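Local coordinates for protein DNA photolyase (Agrobacterium tumefaciens, PDB 4U63) that repairs cyclobutane pyrimidine dimers in ultraviolet-damaged DNA as a class III photolyase, using a flavin cofactor and a methenyltetrahydrofolate antenna, at residues 37-42 with 270-275; 43-48 with 144-149; 344-349 with 365-370; 349-354 with 384-389. All coordinates share one frame; numbering follows the deposited sequence. Where two conformers were deposited one is given.

Contact 1 (37-42 with 270-275)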
# COMPACT_ATOMS: atom_id res chain seq x y z
N LEU A 37 10.91 -14.72 3.41
CA LEU A 37 11.38 -16.08 3.12
C LEU A 37 10.24 -17.09 2.99
O LEU A 37 10.40 -18.11 2.32
CB LEU A 37 12.36 -16.55 4.19
CG LEU A 37 13.53 -15.63 4.55
CD1 LEU A 37 14.47 -16.33 5.52
CD2 LEU A 37 14.29 -15.18 3.31
N SER A 38 9.09 -16.80 3.62
CA SER A 38 7.94 -17.70 3.62
C SER A 38 7.10 -17.50 2.37
O SER A 38 7.03 -16.41 1.81
CB SER A 38 7.05 -17.47 4.85
OG SER A 38 7.76 -17.71 6.05
N ASP A 39 6.45 -18.58 1.95
CA ASP A 39 5.62 -18.61 0.75
C ASP A 39 6.28 -17.83 -0.40
O ASP A 39 5.67 -16.99 -1.05
CB ASP A 39 4.21 -18.09 1.05
CG ASP A 39 3.18 -18.56 0.03
OD1 ASP A 39 3.37 -19.65 -0.54
OD2 ASP A 39 2.17 -17.85 -0.19
N ASN A 40 7.56 -18.14 -0.64
CA ASN A 40 8.36 -17.45 -1.64
C ASN A 40 8.82 -18.47 -2.67
O ASN A 40 9.82 -19.18 -2.46
CB ASN A 40 9.53 -16.73 -0.95
CG ASN A 40 10.37 -15.91 -1.91
OD1 ASN A 40 10.44 -16.21 -3.10
ND2 ASN A 40 11.02 -14.88 -1.40
N LEU A 41 8.08 -18.56 -3.78
CA LEU A 41 8.33 -19.61 -4.79
C LEU A 41 9.67 -19.44 -5.50
O LEU A 41 10.30 -20.43 -5.86
CB LEU A 41 7.19 -19.67 -5.82
CG LEU A 41 5.82 -20.14 -5.30
CD1 LEU A 41 4.77 -20.10 -6.39
CD2 LEU A 41 5.90 -21.54 -4.71
N ALA A 42 10.10 -18.20 -5.68
CA ALA A 42 11.42 -17.95 -6.29
C ALA A 42 12.53 -18.50 -5.41
O ALA A 42 13.42 -19.22 -5.88
CB ALA A 42 11.63 -16.46 -6.55
N SER A 270 2.38 -12.92 1.87
CA SER A 270 1.60 -13.14 0.66
C SER A 270 0.09 -13.07 0.94
O SER A 270 -0.34 -13.41 2.03
CB SER A 270 1.92 -14.50 0.06
OG SER A 270 1.33 -15.56 0.79
N PRO A 271 -0.72 -12.66 -0.06
CA PRO A 271 -2.16 -12.67 0.18
C PRO A 271 -2.69 -14.10 0.38
O PRO A 271 -3.69 -14.28 1.07
CB PRO A 271 -2.73 -12.02 -1.09
CG PRO A 271 -1.67 -12.26 -2.13
CD PRO A 271 -0.40 -12.08 -1.37
N ALA A 272 -2.03 -15.11 -0.19
CA ALA A 272 -2.45 -16.51 0.03
C ALA A 272 -2.27 -16.90 1.49
O ALA A 272 -3.11 -17.60 2.03
CB ALA A 272 -1.69 -17.48 -0.86
N ALA A 273 -1.19 -16.45 2.12
CA ALA A 273 -0.96 -16.72 3.56
C ALA A 273 -2.04 -16.06 4.41
O ALA A 273 -2.58 -16.67 5.33
CB ALA A 273 0.42 -16.25 3.99
N VAL A 274 -2.36 -14.81 4.10
CA VAL A 274 -3.44 -14.09 4.79
C VAL A 274 -4.78 -14.83 4.63
O VAL A 274 -5.49 -15.08 5.60
CB VAL A 274 -3.56 -12.63 4.30
CG1 VAL A 274 -4.73 -11.93 4.97
CG2 VAL A 274 -2.27 -11.87 4.55
N TRP A 275 -5.12 -15.19 3.40
CA TRP A 275 -6.36 -15.93 3.12
C TRP A 275 -6.43 -17.26 3.89
O TRP A 275 -7.44 -17.57 4.55
CB TRP A 275 -6.50 -16.18 1.61
CG TRP A 275 -7.84 -16.75 1.21
CD1 TRP A 275 -8.29 -18.03 1.42
CD2 TRP A 275 -8.89 -16.07 0.52
NE1 TRP A 275 -9.55 -18.18 0.92
CE2 TRP A 275 -9.95 -17.00 0.36
CE3 TRP A 275 -9.04 -14.77 0.02
CZ2 TRP A 275 -11.14 -16.66 -0.28
CZ3 TRP A 275 -10.24 -14.43 -0.61
CH2 TRP A 275 -11.27 -15.38 -0.76

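Contact 2 (43-48 with 144-149). With SO4 (sulfate ion), chain E.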
# COMPACT_ATOMS: atom_id res chain seq x y z
N LEU A 43 12.48 -18.16 -4.13
CA LEU A 43 13.49 -18.66 -3.18
C LEU A 43 13.46 -20.20 -3.10
O LEU A 43 14.52 -20.84 -3.09
CB LEU A 43 13.27 -18.05 -1.80
CG LEU A 43 14.30 -18.41 -0.73
CD1 LEU A 43 15.70 -17.93 -1.10
CD2 LEU A 43 13.88 -17.81 0.59
N LEU A 44 12.27 -20.78 -3.04
CA LEU A 44 12.13 -22.24 -3.05
C LEU A 44 12.70 -22.87 -4.31
O LEU A 44 13.33 -23.92 -4.26
CB LEU A 44 10.67 -22.65 -2.83
CG LEU A 44 10.14 -22.34 -1.43
CD1 LEU A 44 8.63 -22.54 -1.37
CD2 LEU A 44 10.82 -23.17 -0.35
N ALA A 45 12.48 -22.21 -5.46
CA ALA A 45 13.10 -22.64 -6.71
C ALA A 45 14.62 -22.63 -6.63
O ALA A 45 15.29 -23.56 -7.11
CB ALA A 45 12.64 -21.75 -7.86
N ALA A 46 15.18 -21.59 -6.01
CA ALA A 46 16.64 -21.50 -5.82
C ALA A 46 17.15 -22.65 -4.94
O ALA A 46 18.22 -23.22 -5.21
CB ALA A 46 17.01 -20.15 -5.22
N VAL A 47 16.40 -23.01 -3.91
CA VAL A 47 16.77 -24.13 -3.05
C VAL A 47 16.70 -25.44 -3.84
O VAL A 47 17.61 -26.27 -3.75
CB VAL A 47 15.89 -24.19 -1.78
CG1 VAL A 47 16.14 -25.47 -0.98
CG2 VAL A 47 16.16 -22.98 -0.91
N GLU A 48 15.64 -25.61 -4.63
CA GLU A 48 15.47 -26.82 -5.44
C GLU A 48 16.57 -26.95 -6.49
O GLU A 48 17.04 -28.05 -6.79
CB GLU A 48 14.10 -26.83 -6.11
CG GLU A 48 13.78 -28.09 -6.91
CD GLU A 48 13.84 -29.37 -6.09
OE1 GLU A 48 13.47 -29.35 -4.90
OE2 GLU A 48 14.26 -30.41 -6.64
N ARG A 144 13.72 -17.47 -14.44
CA ARG A 144 12.40 -17.97 -14.07
C ARG A 144 11.74 -16.99 -13.10
O ARG A 144 12.38 -16.52 -12.15
CB ARG A 144 12.52 -19.35 -13.43
CG ARG A 144 13.22 -20.38 -14.31
CD ARG A 144 13.61 -21.61 -13.53
NE ARG A 144 12.44 -22.30 -13.01
CZ ARG A 144 12.46 -23.19 -12.01
NH1 ARG A 144 13.60 -23.52 -11.40
NH2 ARG A 144 11.32 -23.76 -11.61
N SER A 145 10.46 -16.70 -13.35
CA SER A 145 9.67 -15.79 -12.51
C SER A 145 8.47 -16.53 -11.92
O SER A 145 7.97 -17.48 -12.51
CB SER A 145 9.19 -14.59 -13.31
OG SER A 145 8.19 -14.95 -14.24
N PHE A 146 8.02 -16.07 -10.75
CA PHE A 146 7.01 -16.82 -9.98
C PHE A 146 5.87 -15.96 -9.45
O PHE A 146 6.04 -14.78 -9.14
CB PHE A 146 7.68 -17.56 -8.81
CG PHE A 146 8.68 -18.57 -9.26
CD1 PHE A 146 9.99 -18.19 -9.53
CD2 PHE A 146 8.32 -19.90 -9.46
CE1 PHE A 146 10.92 -19.12 -9.98
CE2 PHE A 146 9.24 -20.83 -9.91
CZ PHE A 146 10.55 -20.44 -10.17
N SER A 147 4.71 -16.60 -9.35
CA SER A 147 3.53 -15.99 -8.76
C SER A 147 3.70 -15.87 -7.25
O SER A 147 4.59 -16.50 -6.67
CB SER A 147 2.28 -16.82 -9.07
OG SER A 147 2.35 -18.10 -8.46
N GLY A 148 2.83 -15.07 -6.63
CA GLY A 148 2.86 -14.87 -5.18
C GLY A 148 2.30 -13.53 -4.73
O GLY A 148 1.63 -13.47 -3.70
N GLN A 149 2.56 -12.47 -5.49
CA GLN A 149 2.11 -11.14 -5.12
C GLN A 149 0.58 -11.03 -5.09
O GLN A 149 0.02 -10.33 -4.25
CB GLN A 149 2.67 -10.08 -6.09
CG GLN A 149 2.29 -8.65 -5.71
CD GLN A 149 2.76 -7.63 -6.72
OE1 GLN A 149 3.12 -7.96 -7.83
NE2 GLN A 149 2.75 -6.36 -6.34
S SO4 E . 8.70 -17.44 -16.63
O1 SO4 E . 8.96 -17.68 -18.07
O2 SO4 E . 9.59 -18.25 -15.79
O3 SO4 E . 8.92 -16.00 -16.38
O4 SO4 E . 7.30 -17.81 -16.32
O HOH W 1 14.50 -25.01 -9.27

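Contact 3 (344-349 with 365-370). With FAD (flavin-adenine dinucleotide), chain C.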
# COMPACT_ATOMS: atom_id res chain seq x y z
N TYR A 344 -12.06 21.52 9.18
CA TYR A 344 -13.02 20.42 9.25
C TYR A 344 -12.35 19.32 10.07
O TYR A 344 -11.45 18.63 9.56
CB TYR A 344 -13.39 19.92 7.85
CG TYR A 344 -14.29 20.88 7.11
CD1 TYR A 344 -13.77 21.98 6.43
CD2 TYR A 344 -15.68 20.71 7.12
CE1 TYR A 344 -14.60 22.88 5.76
CE2 TYR A 344 -16.51 21.60 6.46
CZ TYR A 344 -15.97 22.68 5.78
OH TYR A 344 -16.82 23.56 5.13
N PRO A 345 -12.75 19.15 11.34
CA PRO A 345 -11.99 18.25 12.24
C PRO A 345 -11.72 16.83 11.73
O PRO A 345 -10.63 16.34 11.89
CB PRO A 345 -12.85 18.23 13.50
CG PRO A 345 -13.42 19.61 13.52
CD PRO A 345 -13.78 19.89 12.09
N ILE A 346 -12.71 16.18 11.12
CA ILE A 346 -12.50 14.80 10.66
C ILE A 346 -11.43 14.73 9.56
O ILE A 346 -10.63 13.80 9.53
CB ILE A 346 -13.83 14.11 10.23
CG1 ILE A 346 -13.63 12.62 9.97
CG2 ILE A 346 -14.45 14.77 9.01
CD1 ILE A 346 -13.24 11.82 11.18
N VAL A 347 -11.42 15.74 8.68
CA VAL A 347 -10.43 15.83 7.61
C VAL A 347 -9.06 16.06 8.23
O VAL A 347 -8.09 15.37 7.92
CB VAL A 347 -10.78 16.96 6.62
CG1 VAL A 347 -9.66 17.19 5.61
CG2 VAL A 347 -12.09 16.64 5.92
N ASP A 348 -9.00 17.02 9.14
CA ASP A 348 -7.74 17.36 9.81
C ASP A 348 -7.18 16.20 10.61
O ASP A 348 -5.98 15.93 10.56
CB ASP A 348 -7.92 18.62 10.64
CG ASP A 348 -8.18 19.85 9.77
OD1 ASP A 348 -7.93 19.78 8.54
OD2 ASP A 348 -8.61 20.89 10.30
N ALA A 349 -8.04 15.49 11.32
CA ALA A 349 -7.62 14.29 12.05
C ALA A 349 -6.95 13.28 11.12
O ALA A 349 -5.87 12.77 11.43
CB ALA A 349 -8.81 13.67 12.77
N ARG A 365 -9.62 8.10 4.64
CA ARG A 365 -9.01 8.30 3.31
C ARG A 365 -10.05 8.76 2.30
O ARG A 365 -9.80 9.68 1.52
CB ARG A 365 -8.30 7.05 2.79
CG ARG A 365 -7.11 6.62 3.60
CD ARG A 365 -6.23 5.62 2.87
NE ARG A 365 -5.45 4.84 3.83
CZ ARG A 365 -4.38 4.08 3.55
NH1 ARG A 365 -3.88 3.97 2.32
NH2 ARG A 365 -3.81 3.42 4.55
N MET A 366 -11.22 8.11 2.30
CA MET A 366 -12.29 8.48 1.39
C MET A 366 -12.76 9.92 1.66
O MET A 366 -12.97 10.71 0.74
CB MET A 366 -13.48 7.52 1.50
CG MET A 366 -13.17 6.09 1.10
SD MET A 366 -14.56 4.99 1.44
CE MET A 366 -15.71 5.56 0.19
N ILE A 367 -12.91 10.26 2.94
CA ILE A 367 -13.35 11.60 3.34
C ILE A 367 -12.35 12.68 2.93
O ILE A 367 -12.75 13.71 2.38
CB ILE A 367 -13.66 11.69 4.85
CG1 ILE A 367 -14.87 10.80 5.20
CG2 ILE A 367 -13.95 13.13 5.27
CD1 ILE A 367 -15.02 10.51 6.67
N VAL A 368 -11.05 12.46 3.20
CA VAL A 368 -10.05 13.49 2.88
C VAL A 368 -9.85 13.64 1.37
O VAL A 368 -9.61 14.74 0.88
CB VAL A 368 -8.69 13.28 3.59
CG1 VAL A 368 -8.87 13.18 5.10
CG2 VAL A 368 -7.91 12.09 3.04
N ALA A 369 -9.95 12.53 0.65
CA ALA A 369 -9.82 12.53 -0.80
C ALA A 369 -10.98 13.31 -1.42
O ALA A 369 -10.77 14.17 -2.26
CB ALA A 369 -9.77 11.11 -1.34
N SER A 370 -12.19 13.03 -0.97
CA SER A 370 -13.36 13.76 -1.44
C SER A 370 -13.26 15.25 -1.09
O SER A 370 -13.62 16.11 -1.90
CB SER A 370 -14.64 13.15 -0.87
OG SER A 370 -15.77 13.79 -1.43
PA FAD C . -7.96 -4.02 6.38
O1A FAD C . -9.34 -3.46 6.57
O2A FAD C . -7.38 -4.88 7.44
O5B FAD C . -7.98 -4.76 4.95
C5B FAD C . -7.09 -5.83 4.64
C4B FAD C . -6.30 -5.57 3.36
O4B FAD C . -7.17 -5.41 2.24
C3B FAD C . -5.48 -4.30 3.41
O3B FAD C . -4.25 -4.47 4.13
C2B FAD C . -5.30 -4.00 1.94
O2B FAD C . -4.23 -4.76 1.37
C1B FAD C . -6.60 -4.46 1.34
N9A FAD C . -7.60 -3.37 1.15
C8A FAD C . -8.54 -3.00 2.04
N7A FAD C . -9.30 -2.01 1.55
C5A FAD C . -8.86 -1.74 0.31
C6A FAD C . -9.24 -0.79 -0.75
N6A FAD C . -10.26 0.07 -0.55
N1A FAD C . -8.52 -0.82 -1.89
C2A FAD C . -7.49 -1.67 -2.07
N3A FAD C . -7.10 -2.57 -1.14
C4A FAD C . -7.74 -2.64 0.05
N1 FAD C . -4.40 0.75 0.15
C2 FAD C . -3.11 0.38 -0.03
O2 FAD C . -2.81 -0.79 0.29
N3 FAD C . -2.18 1.23 -0.54
C4 FAD C . -2.49 2.50 -0.90
O4 FAD C . -1.63 3.28 -1.39
C4X FAD C . -3.87 2.98 -0.71
N5 FAD C . -4.27 4.25 -1.02
C5X FAD C . -5.57 4.63 -0.85
C6 FAD C . -5.99 5.91 -1.19
C7 FAD C . -7.32 6.32 -1.01
C7M FAD C . -7.75 7.72 -1.38
C8 FAD C . -8.30 5.38 -0.44
C8M FAD C . -9.75 5.76 -0.23
C9 FAD C . -7.90 4.11 -0.10
C9A FAD C . -6.58 3.68 -0.28
N10 FAD C . -6.17 2.36 0.08
C10 FAD C . -4.83 2.00 -0.14
C1' FAD C . -7.11 1.36 0.58
C2' FAD C . -7.33 1.20 2.07
O2' FAD C . -7.69 2.47 2.63
C3' FAD C . -6.13 0.60 2.77
O3' FAD C . -5.74 -0.63 2.16
C4' FAD C . -6.48 0.36 4.24
O4' FAD C . -6.64 1.62 4.89
C5' FAD C . -5.37 -0.43 4.90
O5' FAD C . -5.64 -0.67 6.29
P FAD C . -5.71 -2.20 6.80
O1P FAD C . -5.92 -2.18 8.27
O2P FAD C . -4.51 -2.96 6.32
O3P FAD C . -7.02 -2.74 6.04

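Contact 4 (349-354 with 384-389). With MHF (5,10-methenyl-6,7,8-trihydrofolic acid), chain B.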
# COMPACT_ATOMS: atom_id res chain seq x y z
N ALA A 349 -8.04 15.49 11.32
CA ALA A 349 -7.62 14.29 12.05
C ALA A 349 -6.95 13.28 11.12
O ALA A 349 -5.87 12.77 11.43
CB ALA A 349 -8.81 13.67 12.77
N GLY A 350 -7.57 13.00 9.97
CA GLY A 350 -6.99 12.08 9.00
C GLY A 350 -5.63 12.50 8.49
O GLY A 350 -4.68 11.70 8.47
N MET A 351 -5.51 13.76 8.09
CA MET A 351 -4.25 14.24 7.53
C MET A 351 -3.14 14.25 8.58
O MET A 351 -1.98 13.99 8.27
CB MET A 351 -4.43 15.62 6.88
CG MET A 351 -5.48 15.64 5.77
SD MET A 351 -5.26 14.38 4.50
CE MET A 351 -3.76 14.96 3.72
N ARG A 352 -3.51 14.52 9.83
CA ARG A 352 -2.55 14.49 10.94
C ARG A 352 -2.16 13.07 11.32
O ARG A 352 -0.99 12.80 11.63
CB ARG A 352 -3.08 15.26 12.13
CG ARG A 352 -3.21 16.74 11.82
CD ARG A 352 -3.79 17.48 13.00
NE ARG A 352 -4.30 18.80 12.63
CZ ARG A 352 -4.57 19.77 13.49
NH1 ARG A 352 -4.38 19.59 14.80
NH2 ARG A 352 -5.04 20.94 13.05
N GLN A 353 -3.12 12.15 11.31
CA GLN A 353 -2.82 10.74 11.49
C GLN A 353 -1.79 10.27 10.47
O GLN A 353 -0.82 9.60 10.82
CB GLN A 353 -4.09 9.88 11.37
CG GLN A 353 -3.80 8.39 11.48
CD GLN A 353 -5.01 7.50 11.32
OE1 GLN A 353 -5.95 7.80 10.56
NE2 GLN A 353 -5.00 6.39 12.02
N LEU A 354 -2.03 10.61 9.21
CA LEU A 354 -1.13 10.27 8.12
C LEU A 354 0.28 10.81 8.36
O LEU A 354 1.27 10.07 8.24
CB LEU A 354 -1.70 10.83 6.81
CG LEU A 354 -0.89 10.69 5.52
CD1 LEU A 354 -0.55 9.24 5.23
CD2 LEU A 354 -1.68 11.30 4.38
N GLU A 384 -3.07 12.08 -4.81
CA GLU A 384 -2.41 10.80 -5.07
C GLU A 384 -0.91 10.90 -4.79
O GLU A 384 -0.33 10.02 -4.12
CB GLU A 384 -2.68 10.38 -6.53
CG GLU A 384 -2.35 8.93 -6.86
CD GLU A 384 -0.89 8.68 -7.24
OE1 GLU A 384 -0.15 9.63 -7.57
OE2 GLU A 384 -0.49 7.50 -7.23
N LYS A 385 -0.27 11.96 -5.30
CA LYS A 385 1.16 12.18 -5.09
C LYS A 385 1.50 12.40 -3.62
O LYS A 385 2.51 11.90 -3.14
CB LYS A 385 1.68 13.35 -5.92
CG LYS A 385 1.73 13.04 -7.40
CD LYS A 385 2.39 14.15 -8.22
CE LYS A 385 2.31 13.87 -9.71
NZ LYS A 385 0.92 13.72 -10.22
N TRP A 386 0.66 13.14 -2.91
CA TRP A 386 0.89 13.38 -1.47
C TRP A 386 0.85 12.05 -0.72
O TRP A 386 1.72 11.76 0.09
CB TRP A 386 -0.15 14.34 -0.88
CG TRP A 386 0.07 14.56 0.60
CD1 TRP A 386 -0.68 14.04 1.64
CD2 TRP A 386 1.12 15.32 1.21
NE1 TRP A 386 -0.16 14.45 2.84
CE2 TRP A 386 0.94 15.23 2.62
CE3 TRP A 386 2.18 16.07 0.71
CZ2 TRP A 386 1.80 15.87 3.52
CZ3 TRP A 386 3.04 16.71 1.62
CH2 TRP A 386 2.84 16.60 3.00
N PHE A 387 -0.16 11.23 -1.02
CA PHE A 387 -0.29 9.90 -0.42
C PHE A 387 0.92 9.02 -0.74
O PHE A 387 1.39 8.28 0.10
CB PHE A 387 -1.57 9.21 -0.88
CG PHE A 387 -2.80 9.53 -0.05
CD1 PHE A 387 -2.92 10.73 0.65
CD2 PHE A 387 -3.85 8.63 0.01
CE1 PHE A 387 -4.06 11.01 1.40
CE2 PHE A 387 -4.99 8.90 0.76
CZ PHE A 387 -5.10 10.09 1.45
N ARG A 388 1.40 9.10 -1.98
CA ARG A 388 2.60 8.36 -2.40
C ARG A 388 3.81 8.65 -1.52
O ARG A 388 4.62 7.76 -1.28
CB ARG A 388 2.95 8.65 -3.87
CG ARG A 388 2.67 7.50 -4.82
CD ARG A 388 2.73 7.93 -6.29
NE ARG A 388 3.78 8.91 -6.56
CZ ARG A 388 3.75 9.83 -7.53
NH1 ARG A 388 2.70 9.94 -8.35
NH2 ARG A 388 4.78 10.67 -7.67
N ASP A 389 3.94 9.89 -1.06
CA ASP A 389 5.09 10.31 -0.25
C ASP A 389 4.92 10.02 1.24
O ASP A 389 5.93 9.97 1.97
CB ASP A 389 5.36 11.81 -0.44
CG ASP A 389 6.76 12.22 0.04
OD1 ASP A 389 7.75 11.50 -0.21
OD2 ASP A 389 6.88 13.28 0.67
N1 MHF B . 5.42 10.83 5.59
C2 MHF B . 4.78 10.85 6.76
NA2 MHF B . 3.82 9.93 6.97
N3 MHF B . 5.09 11.76 7.75
C4 MHF B . 6.04 12.68 7.57
O4 MHF B . 6.32 13.52 8.45
C4A MHF B . 6.76 12.68 6.29
N5 MHF B . 7.74 13.60 5.93
C6 MHF B . 8.10 13.84 4.53
C7 MHF B . 8.26 12.46 3.89
N8 MHF B . 7.05 11.65 4.10
C8A MHF B . 6.38 11.69 5.28
C9 MHF B . 9.35 14.73 4.61
N10 MHF B . 9.64 14.85 6.05
C11 MHF B . 8.40 14.54 6.76
C12 MHF B . 11.79 18.15 7.60
C13 MHF B . 10.51 17.88 8.10
C14 MHF B . 9.77 16.82 7.61
C15 MHF B . 10.30 16.00 6.59
C16 MHF B . 11.58 16.25 6.11
C17 MHF B . 12.32 17.32 6.61
C MHF B . 12.62 19.29 8.13
O MHF B . 13.79 19.33 7.78
N MHF B . 12.10 20.16 9.00
CA MHF B . 12.86 21.19 9.71
CB MHF B . 12.45 22.60 9.29
CG MHF B . 11.99 22.71 7.84
CD MHF B . 10.57 22.23 7.58
OE1 MHF B . 9.81 21.95 8.53
OE2 MHF B . 10.19 22.13 6.39
CT MHF B . 12.66 21.02 11.19
O1 MHF B . 13.62 20.63 11.88
O2 MHF B . 11.54 21.28 11.70
O HOH W 2 -0.70 14.65 5.80

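Contact 1 (37-42 with 270-275)
Asp-39 reaches across to Ser-270 and takes a hydrogen bond from its hydroxyl, with OD2 2.6 Å from Ser-270 OG. The carboxylate uses the lone pair of OD2 that points away from OD1. Asp-39 extends from a left-handed turn of the backbone, and its CG lies opposite the main-chain N (chi1 -159°), which carries the acid to the start of the other helix. Ser-270 is the N-cap of helix 271-276. Its OG accepts from Ala-273 N at 3.0 Å, with an N-H...O angle of 154°. The hydroxyl thus relays: it accepts from the helix N-H and gives its own proton to Asp-39. The methyl of Ala-272 borders the carboxylate, its CB 3.9 Å from Asp-39 OD2. The first turn of the helix would probably stabilise the negative charge nearby. Asp-39 OD1 is held separately by the backbone N of Ala-185, so each carboxylate oxygen has a partner and the rotation of the group is fixed. The arrangement is a serine N-cap extended by an aspartate, here joining the loop that leads into helix 41-49 of the N-terminal alpha/beta domain to helix 271-276.

Contact 2 (43-48 with 144-149)
A helix packed on an edge strand of the parallel sheet, as in the Rossmann-like alpha/beta domain of photolyases, brings Ala-45 against Phe-146 and Arg-144. The methyl of Ala-45 points at the strand, and its CB meets the far end of the phenyl ring at Phe-146 CZ, 3.4 Å away. It approaches the ring obliquely. The nearest CA atoms of the two segments, those of Ala-45 and Arg-144, are 8.7 Å apart, so the side chains bridge the gap. Arg-144 joins from beside the ring: its chain bends at chi3 (63°) and folds the guanidinium back, so that Ala-45 CB lies over one face, 4.1 Å from Arg-144 NH1. Phe-146 CZ lies over the same face, offset toward its rim, while the guanidinium carbon in turn meets the edge of the phenyl ring. One polar link spans the contact. A water in the guanidinium plane accepts from Arg-144 NH1 at 2.8 Å and donates to the carbonyl of Ala-45 at 2.7 Å from its O. Between these two strand residues, Ser-145 binds a sulfate ion, probably from the crystallisation liquor, through its backbone N, 3.0 Å from sulfate O2. Strand 142-146 is outermost in the sheet and pairs with strand 114-118, whose Val-116 and Asn-118 touch Phe-146; helix 41-49 also rests on strand 27-31 through Ala-46.

Contact 3 (344-349 with 365-370)
Ile-346 and Val-347 of one helix meet Ile-367 and Val-368 of the next mainly through methyl groups, with no hydrogen bond between them. Ile-367 CG2 fits against two branches: Val-347 CG2 at 4.0 Å and Ile-346 CG2 at 4.1 Å. The two isoleucine side chains run nearly perpendicular. Ile-367 presents this methyl because CG2 is the branch lying opposite the main-chain N, while CG1 is turned beside that N (chi1 -66°). Val-368 CG1 comes in alongside the backbone, 3.7 Å from Val-347 O, and also meets Val-347 CG1 at 4.1 Å. The backbones come close here, with the CA atoms of Val-347 and Val-368 5.3 Å apart. The short helical segments that carry these residues approach to 9.1 Å between axes and cross at -109°. Tyr-435 and Pro-422 flank Ile-346, and Trp-337 donates to the carbonyl of Val-368. On another side of helix 362-375, Arg-365 lays its extended chain along the flavin and ribityl, with NH1 3.2 Å from FAD C4X and NH2 in a salt bridge with Asp-393. Met-366 and Ala-369 touch the flavin methyls C8M and C7M. The arrangement is a steeply crossed helix pair in the all-helical FAD-binding domain of photolyases, one member lining the flavin pocket.

Contact 4 (349-354 with 384-389)
Helical segments 349-354 and 384-389 run in roughly the same direction, at 37°, with their axes 12.1 Å apart, within the helical FAD-binding domain of the photolyase fold. Even the nearest backbone atoms of this kind, Leu-354 CA and Phe-387 CA, are 8.6 Å apart, so side chains fill the wide separation. Leu-354 CD2 does most of this: it sits 3.8 Å from Phe-387 CE1 and also meets the pyrrole part of Trp-386, approaching both rings obliquely. Its CG lies opposite the main-chain N (chi1 176°), which directs the branch at the other helix, and the leucine and tryptophan chains slip past each other in opposite senses. Met-351 is folded at chi2 and chi3, bringing its terminal methyl round to Trp-386, with Met-351 CE 3.7 Å from Trp-386 NE1. The indole N-H is used by a water in the ring plane, which also donates to Met-351 O. Phe-387 touches FAD and meets Trp-403 edge to face, while Trp-337 packs on Met-351 and Phe-387. Glu-384 OE1 and Arg-388 NH1 form a salt bridge at 3.0 Å along the second helix. The two helices also present carbonyls to the antenna folate. Leu-354 O accepts from the amino group NA2 of the pterin at 2.9 Å, and Asp-389 O receives the N8 hydrogen almost straight, at 176° and 2.9 Å.

How the contacts relate
From the N terminus, contact 1 closes the longest loop, from 37-42 to 270-275, and contact 2 closes a shorter one within it, from 43-48 to 144-149. Both use helix 41-49 and touch one another, notably where Pro-271 packs on Gly-148 and Gln-149; contact 2 is internal to the alpha/beta domain, whereas contact 1 ties it to helix 271-276. Contacts 3 and 4 open only after contact 1 has closed and lie on the other side of the chain's centre. Their segments alternate along the chain, share Ala-349 of helix 345-357, and join helices 362-375 and 380-390 to it, with Val-368 packed against Met-351 and Phe-387.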